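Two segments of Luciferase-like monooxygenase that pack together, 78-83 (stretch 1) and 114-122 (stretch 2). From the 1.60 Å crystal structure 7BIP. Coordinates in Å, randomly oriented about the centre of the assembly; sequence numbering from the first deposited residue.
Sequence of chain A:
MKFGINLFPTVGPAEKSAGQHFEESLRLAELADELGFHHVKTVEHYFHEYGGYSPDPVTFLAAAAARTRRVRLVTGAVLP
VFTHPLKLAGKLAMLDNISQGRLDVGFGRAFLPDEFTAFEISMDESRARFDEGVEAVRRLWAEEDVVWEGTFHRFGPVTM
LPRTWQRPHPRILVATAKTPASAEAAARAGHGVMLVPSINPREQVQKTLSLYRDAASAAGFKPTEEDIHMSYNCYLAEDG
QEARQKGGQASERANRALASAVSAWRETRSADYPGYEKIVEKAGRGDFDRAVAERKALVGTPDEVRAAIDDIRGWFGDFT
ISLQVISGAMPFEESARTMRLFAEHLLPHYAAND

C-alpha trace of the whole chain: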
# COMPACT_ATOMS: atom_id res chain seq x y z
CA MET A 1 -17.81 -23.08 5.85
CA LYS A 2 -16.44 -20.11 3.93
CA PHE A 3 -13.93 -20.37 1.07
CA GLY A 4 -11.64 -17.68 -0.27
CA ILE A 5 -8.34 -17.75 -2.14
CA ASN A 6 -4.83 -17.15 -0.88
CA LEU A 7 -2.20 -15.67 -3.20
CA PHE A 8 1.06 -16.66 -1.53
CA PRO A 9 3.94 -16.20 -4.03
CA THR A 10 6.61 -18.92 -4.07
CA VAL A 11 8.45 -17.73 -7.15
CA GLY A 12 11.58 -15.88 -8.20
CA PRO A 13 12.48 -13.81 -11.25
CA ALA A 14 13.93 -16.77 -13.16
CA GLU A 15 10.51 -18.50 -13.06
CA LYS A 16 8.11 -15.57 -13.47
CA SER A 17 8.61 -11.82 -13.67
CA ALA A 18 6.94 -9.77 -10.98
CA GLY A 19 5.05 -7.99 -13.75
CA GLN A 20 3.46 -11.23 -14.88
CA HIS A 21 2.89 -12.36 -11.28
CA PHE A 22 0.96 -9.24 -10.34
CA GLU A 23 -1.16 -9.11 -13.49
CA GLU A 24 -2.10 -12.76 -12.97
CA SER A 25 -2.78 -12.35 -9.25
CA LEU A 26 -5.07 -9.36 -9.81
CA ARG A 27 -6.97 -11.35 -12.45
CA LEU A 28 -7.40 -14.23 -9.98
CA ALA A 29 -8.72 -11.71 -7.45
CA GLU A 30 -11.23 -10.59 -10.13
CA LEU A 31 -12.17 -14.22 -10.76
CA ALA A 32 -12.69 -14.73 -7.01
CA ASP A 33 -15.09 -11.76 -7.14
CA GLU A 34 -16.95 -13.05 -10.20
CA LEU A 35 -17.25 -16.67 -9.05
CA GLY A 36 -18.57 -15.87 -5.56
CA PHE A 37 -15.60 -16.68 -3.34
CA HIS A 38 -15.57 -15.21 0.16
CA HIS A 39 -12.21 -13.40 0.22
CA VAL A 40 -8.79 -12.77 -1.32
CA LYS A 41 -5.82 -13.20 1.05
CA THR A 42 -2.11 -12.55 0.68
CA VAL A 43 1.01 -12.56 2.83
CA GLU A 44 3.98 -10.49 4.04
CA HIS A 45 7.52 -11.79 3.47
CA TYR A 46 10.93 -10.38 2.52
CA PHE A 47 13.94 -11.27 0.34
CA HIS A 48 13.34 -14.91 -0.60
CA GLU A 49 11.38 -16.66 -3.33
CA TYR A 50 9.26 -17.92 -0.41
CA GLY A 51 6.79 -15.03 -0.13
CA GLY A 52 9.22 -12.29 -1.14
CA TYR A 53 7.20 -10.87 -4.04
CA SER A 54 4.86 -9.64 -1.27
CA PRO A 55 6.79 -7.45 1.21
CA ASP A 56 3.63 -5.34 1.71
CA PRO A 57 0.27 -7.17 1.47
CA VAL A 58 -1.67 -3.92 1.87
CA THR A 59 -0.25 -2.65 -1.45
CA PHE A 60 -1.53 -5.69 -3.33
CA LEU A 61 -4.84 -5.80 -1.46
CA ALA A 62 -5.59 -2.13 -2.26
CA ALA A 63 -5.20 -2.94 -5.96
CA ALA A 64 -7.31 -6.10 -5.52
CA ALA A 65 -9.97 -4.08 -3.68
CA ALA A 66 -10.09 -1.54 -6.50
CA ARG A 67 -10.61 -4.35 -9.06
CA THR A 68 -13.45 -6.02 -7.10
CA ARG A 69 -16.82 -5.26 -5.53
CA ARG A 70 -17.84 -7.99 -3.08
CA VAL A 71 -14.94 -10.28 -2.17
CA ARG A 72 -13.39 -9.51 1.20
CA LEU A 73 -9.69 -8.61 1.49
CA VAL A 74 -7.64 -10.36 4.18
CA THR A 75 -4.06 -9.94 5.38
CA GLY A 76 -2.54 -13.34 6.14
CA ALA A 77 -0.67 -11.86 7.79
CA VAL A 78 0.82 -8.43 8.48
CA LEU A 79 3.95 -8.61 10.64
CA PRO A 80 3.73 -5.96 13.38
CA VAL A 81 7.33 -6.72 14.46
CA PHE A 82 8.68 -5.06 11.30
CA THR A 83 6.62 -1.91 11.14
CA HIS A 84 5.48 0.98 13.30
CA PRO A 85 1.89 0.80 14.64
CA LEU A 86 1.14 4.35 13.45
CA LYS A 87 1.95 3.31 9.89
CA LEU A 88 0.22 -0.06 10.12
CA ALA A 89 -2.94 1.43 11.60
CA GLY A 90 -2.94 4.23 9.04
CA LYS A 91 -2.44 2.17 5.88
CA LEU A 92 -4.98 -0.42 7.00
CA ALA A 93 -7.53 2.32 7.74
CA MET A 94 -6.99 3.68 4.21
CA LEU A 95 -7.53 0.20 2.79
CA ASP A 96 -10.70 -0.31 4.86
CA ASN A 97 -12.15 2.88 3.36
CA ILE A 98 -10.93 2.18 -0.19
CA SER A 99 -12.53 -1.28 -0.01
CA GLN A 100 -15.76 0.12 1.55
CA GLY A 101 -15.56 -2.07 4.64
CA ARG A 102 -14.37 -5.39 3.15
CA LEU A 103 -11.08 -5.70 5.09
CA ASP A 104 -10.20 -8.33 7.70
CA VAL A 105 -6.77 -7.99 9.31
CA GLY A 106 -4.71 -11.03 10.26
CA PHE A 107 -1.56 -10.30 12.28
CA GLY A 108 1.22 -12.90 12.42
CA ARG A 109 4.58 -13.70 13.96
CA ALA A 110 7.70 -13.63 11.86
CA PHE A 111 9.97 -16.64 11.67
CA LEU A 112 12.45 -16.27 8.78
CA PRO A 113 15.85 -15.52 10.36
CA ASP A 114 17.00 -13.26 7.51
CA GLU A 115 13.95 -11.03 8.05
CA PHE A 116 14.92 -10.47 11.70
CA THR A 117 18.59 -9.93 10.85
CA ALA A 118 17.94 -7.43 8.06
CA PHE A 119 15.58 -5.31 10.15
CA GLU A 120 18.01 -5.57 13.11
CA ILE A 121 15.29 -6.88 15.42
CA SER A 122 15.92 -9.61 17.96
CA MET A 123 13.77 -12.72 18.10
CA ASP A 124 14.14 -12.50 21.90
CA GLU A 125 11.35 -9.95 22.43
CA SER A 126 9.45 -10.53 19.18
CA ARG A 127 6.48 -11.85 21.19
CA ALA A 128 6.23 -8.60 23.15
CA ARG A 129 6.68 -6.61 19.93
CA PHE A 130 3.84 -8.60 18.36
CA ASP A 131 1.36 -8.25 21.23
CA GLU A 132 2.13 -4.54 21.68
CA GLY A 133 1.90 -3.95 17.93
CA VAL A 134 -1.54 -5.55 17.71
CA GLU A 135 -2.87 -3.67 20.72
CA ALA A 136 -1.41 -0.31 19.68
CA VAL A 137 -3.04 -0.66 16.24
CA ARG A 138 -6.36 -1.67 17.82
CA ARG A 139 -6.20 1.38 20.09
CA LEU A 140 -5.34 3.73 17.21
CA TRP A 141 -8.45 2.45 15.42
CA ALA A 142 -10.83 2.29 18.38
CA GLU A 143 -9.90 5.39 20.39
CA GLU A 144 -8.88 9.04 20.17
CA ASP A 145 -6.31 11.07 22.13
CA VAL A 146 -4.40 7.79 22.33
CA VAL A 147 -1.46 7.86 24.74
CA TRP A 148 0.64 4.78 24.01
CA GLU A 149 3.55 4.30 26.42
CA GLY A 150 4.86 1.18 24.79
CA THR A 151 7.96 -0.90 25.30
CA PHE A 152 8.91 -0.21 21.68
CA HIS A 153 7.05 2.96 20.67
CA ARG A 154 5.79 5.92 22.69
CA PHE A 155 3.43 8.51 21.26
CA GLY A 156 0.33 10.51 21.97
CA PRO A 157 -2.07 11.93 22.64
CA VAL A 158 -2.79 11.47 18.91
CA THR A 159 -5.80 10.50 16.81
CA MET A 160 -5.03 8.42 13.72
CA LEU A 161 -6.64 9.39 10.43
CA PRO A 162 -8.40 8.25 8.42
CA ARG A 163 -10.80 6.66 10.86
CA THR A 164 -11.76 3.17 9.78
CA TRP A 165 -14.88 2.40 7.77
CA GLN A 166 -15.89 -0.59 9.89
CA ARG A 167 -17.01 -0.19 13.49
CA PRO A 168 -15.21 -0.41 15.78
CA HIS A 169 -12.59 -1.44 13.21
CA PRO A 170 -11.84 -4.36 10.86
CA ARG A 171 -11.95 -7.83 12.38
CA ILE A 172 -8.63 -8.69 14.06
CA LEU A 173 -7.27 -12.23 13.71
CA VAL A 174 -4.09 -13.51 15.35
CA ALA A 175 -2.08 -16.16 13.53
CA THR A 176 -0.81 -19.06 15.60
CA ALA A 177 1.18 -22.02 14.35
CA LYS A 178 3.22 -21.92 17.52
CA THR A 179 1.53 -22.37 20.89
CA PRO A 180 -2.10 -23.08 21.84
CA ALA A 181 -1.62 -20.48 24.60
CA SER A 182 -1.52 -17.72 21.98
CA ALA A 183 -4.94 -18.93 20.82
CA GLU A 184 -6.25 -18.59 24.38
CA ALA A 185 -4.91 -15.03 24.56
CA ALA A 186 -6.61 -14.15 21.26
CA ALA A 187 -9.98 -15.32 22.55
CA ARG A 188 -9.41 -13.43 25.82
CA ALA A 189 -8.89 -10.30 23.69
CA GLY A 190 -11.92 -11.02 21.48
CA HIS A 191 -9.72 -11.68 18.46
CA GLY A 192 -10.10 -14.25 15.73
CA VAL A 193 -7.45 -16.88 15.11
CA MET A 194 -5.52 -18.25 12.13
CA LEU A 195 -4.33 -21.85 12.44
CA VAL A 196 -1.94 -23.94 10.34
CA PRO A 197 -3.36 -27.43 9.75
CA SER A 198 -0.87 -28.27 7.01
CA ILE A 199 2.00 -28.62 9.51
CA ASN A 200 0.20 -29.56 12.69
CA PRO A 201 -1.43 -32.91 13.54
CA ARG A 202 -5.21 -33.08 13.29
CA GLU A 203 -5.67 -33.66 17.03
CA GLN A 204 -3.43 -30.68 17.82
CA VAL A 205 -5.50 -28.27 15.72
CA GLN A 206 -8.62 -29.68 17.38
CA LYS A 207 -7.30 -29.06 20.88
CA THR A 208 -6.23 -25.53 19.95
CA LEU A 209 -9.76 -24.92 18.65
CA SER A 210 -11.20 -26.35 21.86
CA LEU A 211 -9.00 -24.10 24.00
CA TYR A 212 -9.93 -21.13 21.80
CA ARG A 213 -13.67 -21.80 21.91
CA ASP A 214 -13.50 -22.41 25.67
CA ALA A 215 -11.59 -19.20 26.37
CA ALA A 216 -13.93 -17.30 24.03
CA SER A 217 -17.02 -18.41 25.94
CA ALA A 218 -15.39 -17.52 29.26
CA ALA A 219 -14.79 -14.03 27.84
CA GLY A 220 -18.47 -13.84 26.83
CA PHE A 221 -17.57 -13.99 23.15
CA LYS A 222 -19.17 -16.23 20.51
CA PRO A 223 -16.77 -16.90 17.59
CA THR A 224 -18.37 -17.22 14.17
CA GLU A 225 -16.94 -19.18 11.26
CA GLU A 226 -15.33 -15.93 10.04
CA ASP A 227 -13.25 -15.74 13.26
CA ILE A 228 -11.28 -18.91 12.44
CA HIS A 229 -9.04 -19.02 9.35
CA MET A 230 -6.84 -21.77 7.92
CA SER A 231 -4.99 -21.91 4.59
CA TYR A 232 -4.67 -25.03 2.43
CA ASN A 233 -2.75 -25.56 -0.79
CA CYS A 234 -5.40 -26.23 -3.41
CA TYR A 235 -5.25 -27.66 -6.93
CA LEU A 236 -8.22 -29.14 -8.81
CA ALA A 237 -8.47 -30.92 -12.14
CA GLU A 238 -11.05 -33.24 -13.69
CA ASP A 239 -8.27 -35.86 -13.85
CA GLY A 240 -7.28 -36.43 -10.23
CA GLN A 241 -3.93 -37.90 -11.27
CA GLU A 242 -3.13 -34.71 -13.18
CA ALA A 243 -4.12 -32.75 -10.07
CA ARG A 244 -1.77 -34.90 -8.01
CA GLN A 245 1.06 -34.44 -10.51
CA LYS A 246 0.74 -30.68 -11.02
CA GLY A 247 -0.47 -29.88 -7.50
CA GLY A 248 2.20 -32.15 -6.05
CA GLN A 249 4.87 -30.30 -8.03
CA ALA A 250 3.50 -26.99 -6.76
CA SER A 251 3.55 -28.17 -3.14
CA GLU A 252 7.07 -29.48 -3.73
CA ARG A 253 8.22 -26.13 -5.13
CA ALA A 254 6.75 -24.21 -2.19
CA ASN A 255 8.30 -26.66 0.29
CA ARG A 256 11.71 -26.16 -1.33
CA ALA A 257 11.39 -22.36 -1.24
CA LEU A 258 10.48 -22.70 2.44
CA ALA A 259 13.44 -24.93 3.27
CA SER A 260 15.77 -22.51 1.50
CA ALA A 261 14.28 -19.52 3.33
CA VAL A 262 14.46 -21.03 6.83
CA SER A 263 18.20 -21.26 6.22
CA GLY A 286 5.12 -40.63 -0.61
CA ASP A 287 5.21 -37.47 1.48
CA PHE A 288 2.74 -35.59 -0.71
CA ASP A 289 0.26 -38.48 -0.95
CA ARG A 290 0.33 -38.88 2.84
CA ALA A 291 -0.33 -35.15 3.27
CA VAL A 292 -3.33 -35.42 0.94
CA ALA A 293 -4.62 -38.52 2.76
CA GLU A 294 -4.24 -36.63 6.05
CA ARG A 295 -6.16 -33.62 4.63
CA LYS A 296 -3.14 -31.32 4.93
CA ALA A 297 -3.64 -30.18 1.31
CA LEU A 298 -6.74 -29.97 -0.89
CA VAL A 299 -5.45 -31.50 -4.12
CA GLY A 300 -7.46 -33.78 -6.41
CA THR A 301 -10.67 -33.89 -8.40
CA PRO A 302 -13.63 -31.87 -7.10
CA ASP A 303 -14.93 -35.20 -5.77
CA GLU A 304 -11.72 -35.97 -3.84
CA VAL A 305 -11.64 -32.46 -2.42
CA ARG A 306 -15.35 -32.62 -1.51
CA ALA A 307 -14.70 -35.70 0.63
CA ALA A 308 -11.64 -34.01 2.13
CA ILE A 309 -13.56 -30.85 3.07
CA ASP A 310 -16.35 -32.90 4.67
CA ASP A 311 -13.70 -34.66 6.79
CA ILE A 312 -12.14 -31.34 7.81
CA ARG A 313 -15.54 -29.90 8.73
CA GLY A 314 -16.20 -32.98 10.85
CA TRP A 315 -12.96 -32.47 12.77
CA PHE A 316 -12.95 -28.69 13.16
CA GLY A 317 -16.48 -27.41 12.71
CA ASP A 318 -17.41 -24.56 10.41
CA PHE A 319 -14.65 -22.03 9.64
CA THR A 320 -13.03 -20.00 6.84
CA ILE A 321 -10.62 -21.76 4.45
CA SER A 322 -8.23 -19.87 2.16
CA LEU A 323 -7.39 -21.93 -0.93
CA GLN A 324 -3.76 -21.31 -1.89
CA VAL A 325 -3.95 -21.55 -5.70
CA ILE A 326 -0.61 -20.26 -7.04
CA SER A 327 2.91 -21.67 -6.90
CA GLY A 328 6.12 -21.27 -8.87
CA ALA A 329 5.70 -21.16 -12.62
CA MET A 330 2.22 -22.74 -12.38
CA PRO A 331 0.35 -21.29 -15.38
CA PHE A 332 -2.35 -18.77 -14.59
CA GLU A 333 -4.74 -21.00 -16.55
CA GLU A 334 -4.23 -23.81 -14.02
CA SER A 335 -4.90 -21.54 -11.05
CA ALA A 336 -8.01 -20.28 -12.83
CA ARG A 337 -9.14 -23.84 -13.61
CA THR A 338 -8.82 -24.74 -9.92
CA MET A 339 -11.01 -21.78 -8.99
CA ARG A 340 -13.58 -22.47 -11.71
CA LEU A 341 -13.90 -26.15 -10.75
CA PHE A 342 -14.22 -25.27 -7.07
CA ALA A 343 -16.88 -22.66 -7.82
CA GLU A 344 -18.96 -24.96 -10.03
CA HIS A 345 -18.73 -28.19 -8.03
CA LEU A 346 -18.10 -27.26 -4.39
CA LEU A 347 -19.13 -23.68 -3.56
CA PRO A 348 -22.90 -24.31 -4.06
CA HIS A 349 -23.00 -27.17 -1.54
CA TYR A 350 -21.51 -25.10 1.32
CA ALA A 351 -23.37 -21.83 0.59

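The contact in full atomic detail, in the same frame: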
# COMPACT_ATOMS: atom_id res chain seq x y z
N VAL A 78 -0.14 -9.50 8.27
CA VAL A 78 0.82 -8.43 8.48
C VAL A 78 1.72 -8.79 9.65
O VAL A 78 1.34 -9.54 10.57
CB VAL A 78 0.13 -7.06 8.72
CG1 VAL A 78 -0.65 -6.63 7.47
CG2 VAL A 78 -0.76 -7.12 9.95
N LEU A 79 2.96 -8.29 9.61
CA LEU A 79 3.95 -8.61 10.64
C LEU A 79 4.23 -7.38 11.49
O LEU A 79 5.12 -6.57 11.15
CB LEU A 79 5.24 -9.14 10.00
CG LEU A 79 5.08 -10.37 9.09
CD1 LEU A 79 6.44 -10.74 8.48
CD2 LEU A 79 4.50 -11.56 9.85
N PRO A 80 3.53 -7.18 12.60
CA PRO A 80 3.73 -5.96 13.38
C PRO A 80 5.17 -5.76 13.85
O PRO A 80 5.58 -4.61 14.05
CB PRO A 80 2.77 -6.12 14.57
CG PRO A 80 2.29 -7.53 14.53
CD PRO A 80 2.42 -8.01 13.13
N VAL A 81 5.95 -6.84 13.98
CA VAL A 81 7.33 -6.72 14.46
C VAL A 81 8.17 -5.84 13.54
O VAL A 81 9.16 -5.23 13.99
CB VAL A 81 7.95 -8.12 14.66
CG1 VAL A 81 8.15 -8.85 13.33
CG2 VAL A 81 9.26 -8.04 15.43
N PHE A 82 7.81 -5.73 12.26
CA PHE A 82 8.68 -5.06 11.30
C PHE A 82 8.14 -3.72 10.85
O PHE A 82 8.63 -3.15 9.87
CB PHE A 82 8.91 -5.95 10.07
CG PHE A 82 9.68 -7.18 10.37
CD1 PHE A 82 10.72 -7.16 11.28
CD2 PHE A 82 9.35 -8.38 9.76
CE1 PHE A 82 11.43 -8.31 11.57
CE2 PHE A 82 10.06 -9.53 10.04
CZ PHE A 82 11.09 -9.50 10.95
N THR A 83 7.13 -3.20 11.53
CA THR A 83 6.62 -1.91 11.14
C THR A 83 6.39 -1.10 12.41
O THR A 83 6.70 -1.53 13.52
CB THR A 83 5.37 -2.06 10.28
OG1 THR A 83 4.94 -0.78 9.79
CG2 THR A 83 4.24 -2.73 11.06
N ASP A 114 16.48 -14.39 8.27
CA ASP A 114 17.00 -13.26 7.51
C ASP A 114 16.12 -12.02 7.64
O ASP A 114 16.62 -10.89 7.54
CB ASP A 114 17.16 -13.63 6.04
CG ASP A 114 18.26 -14.64 5.81
OD1 ASP A 114 18.37 -15.17 4.69
OD2 ASP A 114 19.02 -14.91 6.77
N GLU A 115 14.81 -12.20 7.82
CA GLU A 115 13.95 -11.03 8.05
C GLU A 115 14.33 -10.33 9.34
O GLU A 115 14.48 -9.10 9.37
CB GLU A 115 12.47 -11.44 8.05
CG GLU A 115 11.98 -11.94 6.70
CD GLU A 115 10.56 -12.48 6.73
OE1 GLU A 115 10.02 -12.74 7.84
OE2 GLU A 115 9.98 -12.67 5.63
N PHE A 116 14.52 -11.09 10.43
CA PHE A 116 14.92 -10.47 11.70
C PHE A 116 16.29 -9.80 11.58
O PHE A 116 16.49 -8.69 12.09
CB PHE A 116 14.96 -11.53 12.81
CG PHE A 116 13.60 -11.89 13.36
CD1 PHE A 116 13.03 -11.13 14.38
CD2 PHE A 116 12.90 -12.99 12.88
CE1 PHE A 116 11.78 -11.46 14.90
CE2 PHE A 116 11.66 -13.33 13.39
CZ PHE A 116 11.10 -12.57 14.40
N THR A 117 17.24 -10.48 10.93
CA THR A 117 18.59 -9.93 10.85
C THR A 117 18.61 -8.63 10.06
O THR A 117 19.24 -7.65 10.47
CB THR A 117 19.53 -10.95 10.21
OG1 THR A 117 19.56 -12.15 10.99
CG2 THR A 117 20.94 -10.37 10.15
N ALA A 118 17.90 -8.60 8.93
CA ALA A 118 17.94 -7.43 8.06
C ALA A 118 17.30 -6.22 8.72
O ALA A 118 17.78 -5.09 8.55
CB ALA A 118 17.26 -7.74 6.73
N PHE A 119 16.22 -6.42 9.46
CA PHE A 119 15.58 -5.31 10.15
C PHE A 119 16.23 -5.02 11.50
O PHE A 119 15.81 -4.08 12.18
CB PHE A 119 14.08 -5.57 10.31
CG PHE A 119 13.29 -5.35 9.05
CD1 PHE A 119 12.95 -4.07 8.65
CD2 PHE A 119 12.88 -6.42 8.26
CE1 PHE A 119 12.22 -3.85 7.50
CE2 PHE A 119 12.14 -6.21 7.10
CZ PHE A 119 11.81 -4.92 6.72
N GLU A 120 17.26 -5.78 11.87
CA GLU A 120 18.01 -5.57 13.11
C GLU A 120 17.09 -5.63 14.32
O GLU A 120 17.16 -4.81 15.23
CB GLU A 120 18.79 -4.25 13.07
CG GLU A 120 19.83 -4.20 11.95
CD GLU A 120 20.54 -2.87 11.88
OE1 GLU A 120 21.63 -2.74 12.50
OE2 GLU A 120 20.02 -1.94 11.23
N ILE A 121 16.20 -6.63 14.31
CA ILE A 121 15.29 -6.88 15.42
C ILE A 121 15.61 -8.25 15.99
O ILE A 121 15.83 -9.21 15.25
CB ILE A 121 13.82 -6.80 14.96
CG1 ILE A 121 13.49 -5.38 14.47
CG2 ILE A 121 12.88 -7.28 16.08
CD1 ILE A 121 13.64 -4.32 15.52
N SER A 122 15.64 -8.33 17.32
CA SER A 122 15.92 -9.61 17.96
C SER A 122 14.67 -10.48 18.00
O SER A 122 13.55 -9.99 18.17
CB SER A 122 16.43 -9.38 19.37
OG SER A 122 16.67 -10.62 20.00

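A single aromatic side chain can organise a whole contact when a helix end offers it surfaces of different orientation, and the packing of residues 78-83 against residues 114-122 in this luciferase-like monooxygenase is a compact example. No hydrogen bond crosses between the stretches. The 331 Å² they bury together depends on shape and apolar contact, and Phe82 contributes by far the largest share. Its CA-to-CB bond points sideways to stretch 2, but with chi1 in the m rotamer the ring comes nearer and reaches the helix.

Stretch 2 enters as a helix, and Asp114 stays out of reach; its carbonyl accepts the backbone hydrogen bond from Ala118 N (3.0 Å from Asp114 O). Glu115 is the first residue to touch. It points toward stretch 1, and its closest approach to Phe82 is through Glu115 CB, 3.7 Å from Phe82 CE2, and Glu115 OE1 also lies 3.9 Å from Phe82 CE2. Farther out, Glu115 OE1 comes within 4.2 Å of Leu79 CD1, a contact of van der Waals kind. A buried carboxylate needs polar partners, and Glu115 OE2 finds one elsewhere in the structure.

Phe116 follows with its CA-to-CB bond sideways and its ring end closer. Here Phe82 presents its edge to the face of the Phe116 ring, with centroids 5.4 Å apart and planes at 70°; Phe82 CZ is 4.2 Å from Phe116 CG. Such an arrangement sets the slightly positive hydrogens of one ring against the electron-rich face of the other. Val81 CG2 also approaches this ring, 4.3 Å from Phe116 CE1.

Thr117 points away and Ala118 sideways, neither making contact, as expected on a helix whose other sides face elsewhere. One turn on from Glu115, Phe119 points toward stretch 1 again, Phe119 N bonded to Glu115 O at 3.2 Å. Its ring forms an offset stack with Phe82, centroids 4.8 Å apart and planes at 19°, and Phe82 CD1 is 3.8 Å from Phe119 CD2. Phe82 thus uses its edge on one phenylalanine and its face on another, something a flat ring can do and a branched aliphatic chain cannot.

Glu120 then leaves the helix with positive phi (57°) in a Schellman motif. Glu120 N bonds to Thr117 O at 3.1 Å, while Ile121 N bonds to Phe116 O at 3.0 Å. Glu120 itself points away, partly exposed, but the turn is followed by Ile121 pointing back toward stretch 1. There Ile121 CG2 packs 3.8 Å from Val81 CG2, and Ile121 CB sits at the edge of the Phe82 ring, 4.4 Å from Phe82 CE1. Two beta-branched side chains meet through methyl groups in this corner. Ser122, exposed and pointing away, lies beyond the contact. On the facing side, the backbone bond from Phe82 N to Leu79 O (3.0 Å) closes the tight turn that carries both Val81 and Phe82.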